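Local coordinates for hypothetical protein CG14615-PA (Drosophila melanogaster, PDB 1SQH) that is of unknown function but belongs to the acetyltransferase-like proteins and may transfer acyl groups to the amino group of glycine, at residues R142-I147 / I297-N302; I89-S94 / L115-Q120; M155-E160 / I286-D291. All blocks are in the same frame, centred on the assembly; numbering follows the deposited sequence.

Contact 1: residues R142-I147 / I297-N302; sequences RGVTAI and IKLVPN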
ATOM      1  N   ARG A 142      -0.617   3.837 -25.973  1.00 40.22           N
ATOM      2  CA  ARG A 142       0.578   3.007 -25.959  1.00 38.65           C
ATOM      3  C   ARG A 142       0.288   1.541 -26.211  1.00 38.66           C
ATOM      4  O   ARG A 142       1.151   0.691 -26.000  1.00 38.68           O
ATOM      5  CB  ARG A 142       1.318   3.165 -24.637  1.00 39.56           C
ATOM      6  CG  ARG A 142       1.683   4.603 -24.313  1.00 41.51           C
ATOM      7  CD  ARG A 142       2.301   5.303 -25.519  1.00 44.03           C
ATOM      8  NE  ARG A 142       3.305   6.280 -25.116  1.00 45.55           N
ATOM      9  CZ  ARG A 142       4.417   5.965 -24.458  1.00 46.65           C
ATOM     10  NH1 ARG A 142       5.279   6.915 -24.127  1.00 47.99           N
ATOM     11  NH2 ARG A 142       4.672   4.701 -24.134  1.00 47.05           N
ATOM     12  N   GLY A 143      -0.931   1.244 -26.650  1.00 39.08           N
ATOM     13  CA  GLY A 143      -1.278  -0.132 -26.953  1.00 40.88           C
ATOM     14  C   GLY A 143      -2.251  -0.874 -26.054  1.00 41.29           C
ATOM     15  O   GLY A 143      -2.685  -1.972 -26.410  1.00 41.31           O
ATOM     16  N   VAL A 144      -2.607  -0.313 -24.901  1.00 40.64           N
ATOM     17  CA  VAL A 144      -3.533  -1.012 -24.011  1.00 40.11           C
ATOM     18  C   VAL A 144      -4.916  -1.115 -24.641  1.00 39.67           C
ATOM     19  O   VAL A 144      -5.462  -0.121 -25.113  1.00 40.11           O
ATOM     20  CB  VAL A 144      -3.649  -0.313 -22.649  1.00 39.56           C
ATOM     21  CG1 VAL A 144      -4.593  -1.096 -21.750  1.00 39.30           C
ATOM     22  CG2 VAL A 144      -2.273  -0.209 -22.008  1.00 39.89           C
ATOM     23  N   THR A 145      -5.480  -2.321 -24.644  1.00 39.04           N
ATOM     24  CA  THR A 145      -6.791  -2.545 -25.244  1.00 40.29           C
ATOM     25  C   THR A 145      -7.880  -2.852 -24.228  1.00 40.52           C
ATOM     26  O   THR A 145      -9.066  -2.886 -24.565  1.00 40.59           O
ATOM     27  CB  THR A 145      -6.732  -3.697 -26.262  1.00 40.29           C
ATOM     28  OG1 THR A 145      -6.411  -4.920 -25.587  1.00 39.71           O
ATOM     29  CG2 THR A 145      -5.663  -3.411 -27.304  1.00 40.25           C
ATOM     30  N   ALA A 146      -7.473  -3.066 -22.982  1.00 40.51           N
ATOM     31  CA  ALA A 146      -8.413  -3.366 -21.910  1.00 39.62           C
ATOM     32  C   ALA A 146      -7.830  -2.946 -20.563  1.00 39.26           C
ATOM     33  O   ALA A 146      -6.695  -3.295 -20.220  1.00 37.79           O
ATOM     34  CB  ALA A 146      -8.740  -4.849 -21.904  1.00 40.89           C
ATOM     35  N   ILE A 147      -8.625  -2.194 -19.810  1.00 38.05           N
ATOM     36  CA  ILE A 147      -8.221  -1.695 -18.503  1.00 37.41           C
ATOM     37  C   ILE A 147      -9.229  -2.096 -17.425  1.00 35.89           C
ATOM     38  O   ILE A 147     -10.431  -2.174 -17.686  1.00 35.12           O
ATOM     39  CB  ILE A 147      -8.100  -0.156 -18.536  1.00 37.09           C
ATOM     40  CG1 ILE A 147      -7.069   0.259 -19.594  1.00 35.68           C
ATOM     41  CG2 ILE A 147      -7.715   0.362 -17.163  1.00 38.76           C
ATOM     42  CD1 ILE A 147      -7.017   1.748 -19.859  1.00 32.54           C
ATOM     43  N   ILE A 297      -5.450   1.317 -11.084  1.00 26.44           N
ATOM     44  CA  ILE A 297      -5.706   0.990 -12.476  1.00 27.32           C
ATOM     45  C   ILE A 297      -4.846  -0.156 -12.973  1.00 27.86           C
ATOM     46  O   ILE A 297      -3.646   0.007 -13.203  1.00 29.52           O
ATOM     47  CB  ILE A 297      -5.470   2.214 -13.367  1.00 27.09           C
ATOM     48  CG1 ILE A 297      -6.270   3.407 -12.822  1.00 27.61           C
ATOM     49  CG2 ILE A 297      -5.883   1.900 -14.784  1.00 27.40           C
ATOM     50  CD1 ILE A 297      -6.106   4.695 -13.614  1.00 24.84           C
ATOM     51  N   LYS A 298      -5.464  -1.321 -13.125  1.00 26.76           N
ATOM     52  CA  LYS A 298      -4.759  -2.497 -13.611  1.00 28.70           C
ATOM     53  C   LYS A 298      -4.861  -2.547 -15.134  1.00 30.42           C
ATOM     54  O   LYS A 298      -5.961  -2.628 -15.688  1.00 30.63           O
ATOM     55  CB  LYS A 298      -5.374  -3.756 -12.993  1.00 27.88           C
ATOM     56  CG  LYS A 298      -4.900  -5.075 -13.580  1.00 28.81           C
ATOM     57  CD  LYS A 298      -3.401  -5.282 -13.436  1.00 30.46           C
ATOM     58  CE  LYS A 298      -3.012  -6.662 -13.960  1.00 29.12           C
ATOM     59  NZ  LYS A 298      -1.542  -6.843 -14.119  1.00 27.17           N
ATOM     60  N   LEU A 299      -3.710  -2.470 -15.799  1.00 32.00           N
ATOM     61  CA  LEU A 299      -3.644  -2.536 -17.260  1.00 33.56           C
ATOM     62  C   LEU A 299      -3.501  -4.002 -17.666  1.00 33.87           C
ATOM     63  O   LEU A 299      -2.638  -4.707 -17.139  1.00 34.42           O
ATOM     64  CB  LEU A 299      -2.437  -1.742 -17.770  1.00 32.95           C
ATOM     65  CG  LEU A 299      -2.578  -0.234 -18.024  1.00 31.86           C
ATOM     66  CD1 LEU A 299      -3.414   0.408 -16.950  1.00 32.49           C
ATOM     67  CD2 LEU A 299      -1.198   0.399 -18.092  1.00 31.91           C
ATOM     68  N   VAL A 300      -4.346  -4.473 -18.581  1.00 35.44           N
ATOM     69  CA  VAL A 300      -4.263  -5.872 -19.017  1.00 36.91           C
ATOM     70  C   VAL A 300      -3.167  -6.042 -20.068  1.00 36.30           C
ATOM     71  O   VAL A 300      -3.059  -5.248 -21.004  1.00 33.39           O
ATOM     72  CB  VAL A 300      -5.610  -6.379 -19.610  1.00 39.41           C
ATOM     73  CG1 VAL A 300      -6.772  -5.915 -18.743  1.00 37.59           C
ATOM     74  CG2 VAL A 300      -5.773  -5.902 -21.044  1.00 41.26           C
ATOM     75  N   PRO A 301      -2.329  -7.082 -19.919  1.00 38.36           N
ATOM     76  CA  PRO A 301      -1.240  -7.331 -20.875  1.00 39.87           C
ATOM     77  C   PRO A 301      -1.763  -7.448 -22.308  1.00 42.29           C
ATOM     78  O   PRO A 301      -2.736  -8.161 -22.560  1.00 41.40           O
ATOM     79  CB  PRO A 301      -0.622  -8.633 -20.371  1.00 39.50           C
ATOM     80  CG  PRO A 301      -0.894  -8.592 -18.892  1.00 38.90           C
ATOM     81  CD  PRO A 301      -2.322  -8.085 -18.839  1.00 37.58           C
ATOM     82  N   ASN A 302      -1.112  -6.745 -23.232  1.00 45.95           N
ATOM     83  CA  ASN A 302      -1.505  -6.737 -24.643  1.00 49.81           C
ATOM     84  C   ASN A 302      -2.317  -7.930 -25.124  1.00 52.20           C
ATOM     85  O   ASN A 302      -3.545  -7.858 -25.191  1.00 54.54           O
ATOM     86  CB  ASN A 302      -0.276  -6.576 -25.532  1.00 50.10           C
ATOM     87  CG  ASN A 302      -0.190  -5.194 -26.147  1.00 51.41           C
ATOM     88  OD1 ASN A 302       0.725  -4.901 -26.925  1.00 51.50           O
ATOM     89  ND2 ASN A 302      -1.147  -4.331 -25.801  1.00 48.83           N
TER
HETATM   90  O   HOH W   1      -4.167  -4.603 -23.339  1.00 44.25           O

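Contact 2: residues I89-S94 / L115-Q120; sequences IVQSVS and LIEWTQ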
ATOM      1  N   ILE A  89       4.839  -9.302  -8.894  1.00 30.79           N
ATOM      2  CA  ILE A  89       4.372 -10.178  -9.963  1.00 32.00           C
ATOM      3  C   ILE A  89       4.453  -9.341 -11.235  1.00 33.11           C
ATOM      4  O   ILE A  89       5.005  -9.776 -12.245  1.00 33.52           O
ATOM      5  CB  ILE A  89       2.918 -10.618  -9.767  1.00 31.95           C
ATOM      6  CG1 ILE A  89       2.815 -11.573  -8.575  1.00 31.44           C
ATOM      7  CG2 ILE A  89       2.412 -11.308 -11.033  1.00 30.72           C
ATOM      8  CD1 ILE A  89       1.409 -12.118  -8.372  1.00 27.11           C
ATOM      9  N   VAL A  90       3.893  -8.136 -11.167  1.00 32.28           N
ATOM     10  CA  VAL A  90       3.927  -7.196 -12.285  1.00 31.58           C
ATOM     11  C   VAL A  90       4.637  -5.930 -11.795  1.00 31.51           C
ATOM     12  O   VAL A  90       5.232  -5.919 -10.714  1.00 30.61           O
ATOM     13  CB  VAL A  90       2.512  -6.802 -12.753  1.00 31.76           C
ATOM     14  CG1 VAL A  90       1.748  -8.032 -13.184  1.00 32.26           C
ATOM     15  CG2 VAL A  90       1.774  -6.079 -11.637  1.00 32.65           C
ATOM     16  N   GLN A  91       4.584  -4.872 -12.597  1.00 30.47           N
ATOM     17  CA  GLN A  91       5.204  -3.610 -12.219  1.00 29.77           C
ATOM     18  C   GLN A  91       4.096  -2.714 -11.671  1.00 29.28           C
ATOM     19  O   GLN A  91       3.008  -2.625 -12.250  1.00 27.74           O
ATOM     20  CB  GLN A  91       5.868  -2.938 -13.438  1.00 29.71           C
ATOM     21  CG  GLN A  91       6.544  -1.590 -13.127  1.00 27.52           C
ATOM     22  CD  GLN A  91       6.939  -0.807 -14.380  1.00 28.19           C
ATOM     23  OE1 GLN A  91       6.083  -0.412 -15.184  1.00 25.87           O
ATOM     24  NE2 GLN A  91       8.240  -0.575 -14.547  1.00 25.58           N
ATOM     25  N   SER A  92       4.367  -2.071 -10.543  1.00 30.00           N
ATOM     26  CA  SER A  92       3.398  -1.169  -9.939  1.00 30.10           C
ATOM     27  C   SER A  92       3.986   0.231  -9.996  1.00 29.43           C
ATOM     28  O   SER A  92       5.160   0.429  -9.671  1.00 27.91           O
ATOM     29  CB  SER A  92       3.123  -1.570  -8.492  1.00 32.95           C
ATOM     30  OG  SER A  92       2.451  -2.816  -8.440  1.00 35.46           O
ATOM     31  N   VAL A  93       3.169   1.189 -10.422  1.00 28.00           N
ATOM     32  CA  VAL A  93       3.610   2.569 -10.545  1.00 28.13           C
ATOM     33  C   VAL A  93       2.794   3.519  -9.682  1.00 27.33           C
ATOM     34  O   VAL A  93       1.566   3.429  -9.610  1.00 27.16           O
ATOM     35  CB  VAL A  93       3.518   3.067 -12.022  1.00 28.75           C
ATOM     36  CG1 VAL A  93       4.112   4.456 -12.144  1.00 25.51           C
ATOM     37  CG2 VAL A  93       4.241   2.108 -12.952  1.00 29.25           C
ATOM     38  N   SER A  94       3.500   4.420  -9.013  1.00 27.77           N
ATOM     39  CA  SER A  94       2.879   5.445  -8.180  1.00 26.19           C
ATOM     40  C   SER A  94       3.481   6.760  -8.646  1.00 25.12           C
ATOM     41  O   SER A  94       4.637   6.797  -9.066  1.00 26.21           O
ATOM     42  CB  SER A  94       3.210   5.240  -6.697  1.00 25.51           C
ATOM     43  OG  SER A  94       2.679   6.305  -5.922  1.00 19.99           O
ATOM     44  N   LEU A 115      10.284   3.436 -19.043  1.00 34.60           N
ATOM     45  CA  LEU A 115      10.548   2.532 -17.930  1.00 33.14           C
ATOM     46  C   LEU A 115       9.261   1.858 -17.460  1.00 32.56           C
ATOM     47  O   LEU A 115       9.308   0.891 -16.699  1.00 32.46           O
ATOM     48  CB  LEU A 115      11.186   3.289 -16.761  1.00 32.50           C
ATOM     49  CG  LEU A 115      12.428   4.138 -17.049  1.00 30.88           C
ATOM     50  CD1 LEU A 115      13.003   4.643 -15.726  1.00 30.93           C
ATOM     51  CD2 LEU A 115      13.467   3.323 -17.793  1.00 31.54           C
ATOM     52  N   ILE A 116       8.121   2.372 -17.922  1.00 31.01           N
ATOM     53  CA  ILE A 116       6.812   1.845 -17.549  1.00 31.54           C
ATOM     54  C   ILE A 116       6.329   0.796 -18.548  1.00 33.21           C
ATOM     55  O   ILE A 116       6.395   0.997 -19.760  1.00 34.36           O
ATOM     56  CB  ILE A 116       5.766   2.979 -17.462  1.00 31.16           C
ATOM     57  CG1 ILE A 116       6.137   3.946 -16.336  1.00 30.72           C
ATOM     58  CG2 ILE A 116       4.396   2.400 -17.222  1.00 29.37           C
ATOM     59  CD1 ILE A 116       5.190   5.115 -16.186  1.00 29.99           C
ATOM     60  N   GLU A 117       5.833  -0.322 -18.032  1.00 32.81           N
ATOM     61  CA  GLU A 117       5.367  -1.416 -18.876  1.00 32.29           C
ATOM     62  C   GLU A 117       3.871  -1.320 -19.189  1.00 31.77           C
ATOM     63  O   GLU A 117       3.064  -2.134 -18.738  1.00 30.93           O
ATOM     64  CB  GLU A 117       5.723  -2.736 -18.188  1.00 31.19           C
ATOM     65  CG  GLU A 117       7.162  -2.721 -17.679  1.00 31.52           C
ATOM     66  CD  GLU A 117       7.571  -4.000 -16.982  1.00 33.11           C
ATOM     67  OE1 GLU A 117       6.673  -4.748 -16.545  1.00 36.31           O
ATOM     68  OE2 GLU A 117       8.791  -4.249 -16.850  1.00 32.59           O
ATOM     69  N   TRP A 118       3.523  -0.309 -19.981  1.00 32.15           N
ATOM     70  CA  TRP A 118       2.145  -0.045 -20.387  1.00 34.50           C
ATOM     71  C   TRP A 118       1.469  -1.242 -21.018  1.00 35.19           C
ATOM     72  O   TRP A 118       0.257  -1.408 -20.913  1.00 35.68           O
ATOM     73  CB  TRP A 118       2.094   1.091 -21.414  1.00 36.09           C
ATOM     74  CG  TRP A 118       2.656   2.387 -20.948  1.00 37.80           C
ATOM     75  CD1 TRP A 118       3.837   2.949 -21.323  1.00 38.36           C
ATOM     76  CD2 TRP A 118       2.052   3.295 -20.025  1.00 38.63           C
ATOM     77  NE1 TRP A 118       4.007   4.158 -20.694  1.00 38.34           N
ATOM     78  CE2 TRP A 118       2.926   4.393 -19.890  1.00 37.84           C
ATOM     79  CE3 TRP A 118       0.853   3.285 -19.296  1.00 38.80           C
ATOM     80  CZ2 TRP A 118       2.640   5.477 -19.055  1.00 38.14           C
ATOM     81  CZ3 TRP A 118       0.569   4.363 -18.464  1.00 38.40           C
ATOM     82  CH2 TRP A 118       1.462   5.444 -18.353  1.00 38.21           C
ATOM     83  N   THR A 119       2.267  -2.058 -21.695  1.00 36.28           N
ATOM     84  CA  THR A 119       1.776  -3.224 -22.411  1.00 37.39           C
ATOM     85  C   THR A 119       1.941  -4.552 -21.687  1.00 37.54           C
ATOM     86  O   THR A 119       1.382  -5.571 -22.106  1.00 37.71           O
ATOM     87  CB  THR A 119       2.482  -3.297 -23.779  1.00 38.13           C
ATOM     88  OG1 THR A 119       1.918  -2.308 -24.651  1.00 38.51           O
ATOM     89  CG2 THR A 119       2.363  -4.681 -24.397  1.00 40.13           C
ATOM     90  N   GLN A 120       2.690  -4.544 -20.590  1.00 38.10           N
ATOM     91  CA  GLN A 120       2.951  -5.773 -19.850  1.00 37.98           C
ATOM     92  C   GLN A 120       2.187  -5.939 -18.542  1.00 37.47           C
ATOM     93  O   GLN A 120       2.698  -6.543 -17.595  1.00 38.71           O
ATOM     94  CB  GLN A 120       4.454  -5.898 -19.594  1.00 38.77           C
ATOM     95  CG  GLN A 120       5.264  -6.172 -20.855  1.00 39.54           C
ATOM     96  CD  GLN A 120       6.749  -5.972 -20.644  1.00 41.46           C
ATOM     97  OE1 GLN A 120       7.235  -4.838 -20.599  1.00 41.51           O
ATOM     98  NE2 GLN A 120       7.479  -7.073 -20.501  1.00 42.01           N
TER
HETATM   99  O   HOH W   2       4.090  -5.001 -15.740  1.00 27.74           O

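Contact 3: residues M155-E160 / I286-D291; sequences MVLSHE and IGYQKD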
HETATM    1  N   MSE A 155      -9.009   5.511   4.061  1.00 20.03           N
HETATM    2  CA  MSE A 155      -9.542   5.771   5.407  1.00 22.17           C
HETATM    3  C   MSE A 155      -8.409   6.193   6.340  1.00 20.21           C
HETATM    4  O   MSE A 155      -7.332   5.593   6.319  1.00 17.22           O
HETATM    5  CB  MSE A 155     -10.238   4.523   5.965  1.00 25.26           C
HETATM    6  CG  MSE A 155     -11.720   4.752   6.313  1.00 36.41           C
HETATM    7 SE   MSE A 155     -12.716   5.013   4.671  1.00 36.54          SE
HETATM    8  CE  MSE A 155     -11.757   3.661   3.668  1.00 41.51           C
ATOM      9  N   VAL A 156      -8.661   7.220   7.158  1.00 19.36           N
ATOM     10  CA  VAL A 156      -7.640   7.768   8.062  1.00 18.29           C
ATOM     11  C   VAL A 156      -8.033   7.872   9.536  1.00 17.82           C
ATOM     12  O   VAL A 156      -9.153   8.272   9.878  1.00 15.36           O
ATOM     13  CB  VAL A 156      -7.190   9.179   7.582  1.00 18.95           C
ATOM     14  CG1 VAL A 156      -6.118   9.747   8.504  1.00 17.84           C
ATOM     15  CG2 VAL A 156      -6.665   9.103   6.158  1.00 16.93           C
ATOM     16  N   LEU A 157      -7.088   7.517  10.401  1.00 16.72           N
ATOM     17  CA  LEU A 157      -7.286   7.581  11.848  1.00 18.32           C
ATOM     18  C   LEU A 157      -6.020   8.193  12.436  1.00 19.09           C
ATOM     19  O   LEU A 157      -4.913   7.701  12.182  1.00 17.37           O
ATOM     20  CB  LEU A 157      -7.504   6.181  12.421  1.00 16.59           C
ATOM     21  CG  LEU A 157      -7.715   6.084  13.936  1.00 17.38           C
ATOM     22  CD1 LEU A 157      -9.102   6.597  14.331  1.00 13.57           C
ATOM     23  CD2 LEU A 157      -7.556   4.617  14.336  1.00 16.62           C
ATOM     24  N   SER A 158      -6.178   9.269  13.206  1.00 18.65           N
ATOM     25  CA  SER A 158      -5.022   9.940  13.792  1.00 18.10           C
ATOM     26  C   SER A 158      -4.207   8.997  14.671  1.00 16.84           C
ATOM     27  O   SER A 158      -4.700   7.977  15.151  1.00 15.86           O
ATOM     28  CB  SER A 158      -5.460  11.165  14.601  1.00 16.38           C
ATOM     29  OG  SER A 158      -6.111  10.784  15.805  1.00 17.22           O
ATOM     30  N   HIS A 159      -2.944   9.333  14.864  1.00 17.72           N
ATOM     31  CA  HIS A 159      -2.088   8.508  15.686  1.00 19.49           C
ATOM     32  C   HIS A 159      -2.610   8.529  17.126  1.00 20.08           C
ATOM     33  O   HIS A 159      -2.751   7.473  17.752  1.00 20.69           O
ATOM     34  CB  HIS A 159      -0.639   9.007  15.611  1.00 19.46           C
ATOM     35  CG  HIS A 159       0.307   8.210  16.446  1.00 20.34           C
ATOM     36  ND1 HIS A 159       0.700   8.606  17.706  1.00 22.62           N
ATOM     37  CD2 HIS A 159       0.903   7.017  16.223  1.00 18.48           C
ATOM     38  CE1 HIS A 159       1.500   7.691  18.221  1.00 22.02           C
ATOM     39  NE2 HIS A 159       1.638   6.716  17.340  1.00 22.56           N
ATOM     40  N   GLU A 160      -2.914   9.724  17.638  1.00 21.24           N
ATOM     41  CA  GLU A 160      -3.434   9.865  18.997  1.00 22.58           C
ATOM     42  C   GLU A 160      -4.642   8.949  19.195  1.00 23.17           C
ATOM     43  O   GLU A 160      -4.737   8.225  20.189  1.00 23.34           O
ATOM     44  CB  GLU A 160      -3.874  11.307  19.283  1.00 23.73           C
ATOM     45  CG  GLU A 160      -2.865  12.382  18.954  1.00 30.07           C
ATOM     46  CD  GLU A 160      -3.034  12.921  17.538  1.00 31.62           C
ATOM     47  OE1 GLU A 160      -2.882  12.127  16.585  1.00 29.83           O
ATOM     48  OE2 GLU A 160      -3.330  14.132  17.387  1.00 33.51           O
ATOM     49  N   ILE A 286     -14.429   2.214  14.541  1.00 19.51           N
ATOM     50  CA  ILE A 286     -13.211   2.343  15.321  1.00 20.73           C
ATOM     51  C   ILE A 286     -12.789   3.812  15.364  1.00 21.51           C
ATOM     52  O   ILE A 286     -12.078   4.237  16.282  1.00 20.20           O
ATOM     53  CB  ILE A 286     -12.076   1.481  14.713  1.00 20.74           C
ATOM     54  CG1 ILE A 286     -12.365   0.004  15.004  1.00 19.59           C
ATOM     55  CG2 ILE A 286     -10.725   1.915  15.271  1.00 18.10           C
ATOM     56  CD1 ILE A 286     -11.476  -0.972  14.275  1.00 22.62           C
ATOM     57  N   GLY A 287     -13.241   4.583  14.372  1.00 20.84           N
ATOM     58  CA  GLY A 287     -12.913   6.000  14.323  1.00 19.07           C
ATOM     59  C   GLY A 287     -12.337   6.497  13.007  1.00 18.49           C
ATOM     60  O   GLY A 287     -12.155   7.701  12.826  1.00 17.51           O
ATOM     61  N   TYR A 288     -12.036   5.579  12.095  1.00 18.45           N
ATOM     62  CA  TYR A 288     -11.471   5.940  10.791  1.00 19.48           C
ATOM     63  C   TYR A 288     -12.439   6.809   9.994  1.00 19.28           C
ATOM     64  O   TYR A 288     -13.651   6.598  10.046  1.00 15.77           O
ATOM     65  CB  TYR A 288     -11.168   4.679   9.964  1.00 19.15           C
ATOM     66  CG  TYR A 288      -9.869   3.981  10.298  1.00 18.66           C
ATOM     67  CD1 TYR A 288      -8.706   4.232   9.568  1.00 18.79           C
ATOM     68  CD2 TYR A 288      -9.802   3.071  11.357  1.00 17.18           C
ATOM     69  CE1 TYR A 288      -7.502   3.587   9.887  1.00 19.18           C
ATOM     70  CE2 TYR A 288      -8.612   2.424  11.686  1.00 15.78           C
ATOM     71  CZ  TYR A 288      -7.467   2.682  10.951  1.00 15.96           C
ATOM     72  OH  TYR A 288      -6.299   2.021  11.281  1.00 16.78           O
ATOM     73  N   GLN A 289     -11.906   7.778   9.253  1.00 20.77           N
ATOM     74  CA  GLN A 289     -12.759   8.628   8.431  1.00 24.19           C
ATOM     75  C   GLN A 289     -12.272   8.538   6.992  1.00 23.47           C
ATOM     76  O   GLN A 289     -11.094   8.282   6.738  1.00 20.96           O
ATOM     77  CB  GLN A 289     -12.714  10.084   8.896  1.00 24.98           C
ATOM     78  CG  GLN A 289     -11.329  10.674   8.853  1.00 29.51           C
ATOM     79  CD  GLN A 289     -11.310  12.157   9.188  1.00 34.72           C
ATOM     80  OE1 GLN A 289     -11.741  12.994   8.391  1.00 33.93           O
ATOM     81  NE2 GLN A 289     -10.802  12.489  10.377  1.00 35.40           N
ATOM     82  N   LYS A 290     -13.198   8.734   6.059  1.00 22.41           N
ATOM     83  CA  LYS A 290     -12.887   8.686   4.637  1.00 24.90           C
ATOM     84  C   LYS A 290     -12.411  10.059   4.162  1.00 24.83           C
ATOM     85  O   LYS A 290     -13.219  10.973   4.014  1.00 24.30           O
ATOM     86  CB  LYS A 290     -14.144   8.277   3.862  1.00 23.69           C
ATOM     87  CG  LYS A 290     -14.087   8.510   2.359  1.00 27.58           C
ATOM     88  CD  LYS A 290     -15.456   8.235   1.743  1.00 30.28           C
ATOM     89  CE  LYS A 290     -15.486   8.502   0.244  1.00 32.83           C
ATOM     90  NZ  LYS A 290     -16.859   8.290  -0.299  1.00 33.02           N
ATOM     91  N   ASP A 291     -11.116  10.246   3.939  1.00 25.94           N
ATOM     92  CA  ASP A 291     -10.739  11.559   3.458  1.00 29.11           C
ATOM     93  C   ASP A 291     -10.011  11.575   2.128  1.00 29.04           C
ATOM     94  O   ASP A 291      -9.420  12.588   1.755  1.00 29.51           O
ATOM     95  CB  ASP A 291      -9.969  12.351   4.522  1.00 33.32           C
ATOM     96  CG  ASP A 291      -8.734  11.656   4.980  1.00 37.46           C
ATOM     97  OD1 ASP A 291      -8.064  10.986   4.191  1.00 41.30           O
ATOM     98  OD2 ASP A 291      -8.358  11.753   6.211  1.00 15.00           O
TER
HETATM   99  O   HOH W   3     -10.503  10.114  11.909  1.00 28.16           O

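Contact 1: residues R142-I147 / I297-N302
With CG2 anti to the backbone N in both I147 (chi1 -59°) and I297 (chi1 -52°), the two branch methyls are driven against each other, CG2 to CG2 at 3.4 Å, tighter than ordinary carbon contact. In V144, by contrast, the touching methyl lies beside the backbone N: V144 CG2 is 4.0 Å from L299 CG, the two side chains crossing at about a right angle, while A139 of helix 129-141 touches both. Towards the chain end the contact turns polar. N302 ND2 donates to G143 O at 2.9 Å; the acceptor lies close to the amide plane of N302, but ND2 stands well above the carbonyl plane of G143 and the bond is bent, 132° at the hydrogen. G143, with its positive phi, is the C-prime residue of the Schellman motif ending helix 129-141, so the amide binds the carbonyl of the residue that closes the helix. An alanine in place of N302 would probably leave G143 O without this donor and the turn less firmly tied to the chain end. Water 1 accepts from T145 N at 2.9 Å and donates to V300 O at 2.7 Å, bridging the backbones where they diverge. I147 and L299 form a single antiparallel non-hydrogen-bonded pair at the start of strand 147-157, where the helix-to-strand connection enters the mixed sheet.

Contact 2: residues I89-S94 / L115-Q120
Q91 points its amide at the backbone of the 115-120 loop and grips it with both polar atoms, in a beta-alpha-beta crossover: strand 91-96 runs parallel to strand 123-128, and helix 104-112 with this loop connects them. CG of Q91 is anti to the backbone N (chi1 180°) and the chain stays extended beyond it, which carries the amide across to the loop. There NE2 of Q91 donates to L115 O at 2.8 Å, almost straight at 174°, with the acceptor lying in the amide plane. On the other branch OE1 of Q91 accepts from E117 N at 2.9 Å, the donor tilted moderately from the carbonyl plane. One side chain thus engages a C=O and an N-H two residues apart, as a neighbouring strand would, and its rotation is fixed by the two bonds together. E117 crosses Q91 obliquely: its CG lies 3.8 Å from Q91 CD, and carboxylate and amide planes are 31° apart. The carboxylate oxygen OE1 of E117 forms a salt bridge to R87. E117 is also the centre of an inverse gamma turn and the first residue of a type I turn ending at Q120. Beside the amide, I116 splits its contacts. CD1 of I116 reaches V93 CG1 at 4.2 Å, whereas its CG2 sits over the centre of the W118 ring, 3.6 Å above the plane. Water 2 joins the two segments, accepting from Q91 N and donating to Q120 O at 2.8 Å and to E117 OE1 at 2.7 Å.

Contact 3: residues M155-E160 / I286-D291
An antiparallel strand pairing, continued by a CH-pi contact of L157 with Y288, lies inside the mixed sheet where strand 147-157 runs between strands 289-299 and 268-273. L157 CB lies over the middle of the Y288 ring, 3.6 Å from the centroid and only 9° off the normal, so the methylene sits over that face. Chi1 of L157 (179°) places CG anti to the backbone N. With chi2 at 73°, CD2 meets the ring at Y288 CE2, 3.6 Å away, while CD1 turns to the backbone of G287. G287 has positive phi in the Schellman motif that ends helix 277-286; a side chain there would press on L157 CD1. At the ring's other end Y288 OH is hydrogen-bonded to S257 OG. V156 and Q289 form the hydrogen-bonded pair: V156 N donates to Q289 O at 2.7 Å, and Q289 N returns a bond to V156 O at 2.9 Å. Flanking it, M155 and K290 are a non-hydrogen-bonded pair. The bent chain of selenomethionine M155 puts SE 3.7 Å from K290 CB, and its CG against Y288 CB; the lysine also makes a cation-pi contact with F153. On the V156 side, the D291 carboxylate crosses the valine at about a right angle, with R32 as a long, weak ion-pair partner. Water 3 donates to V156 O and G287 O and accepts from Q289 NE2 at 2.8 Å. The chemistry is thus divided: apolar carbon packs against the Y288 ring and the selenium, while V156 O has two donors, of which water 3 links it to G287 O at the end of helix 277-286.

In the fold
Contacts 1 and 3 sit near opposite ends of the same two neighbouring strands, 147-157 and 289-299, with centres about 34 Å apart on opposite sides of the chain's centre. Contact 3 is nested within the loop closed by contact 1, whereas contact 2 closes earlier in the chain. Contact 2 lies about 10 Å from contact 1, centre to centre, and touches it: N302 N and T119 O probably share a hydrogen bond at 3.0 Å. All three reach the eight-stranded mixed sheet. Its strand order puts 289-299 between 123-128 and 147-157, so the last strand of the chain is inserted into a sheet built largely from earlier strands, possibly joining two acetyltransferase-like halves.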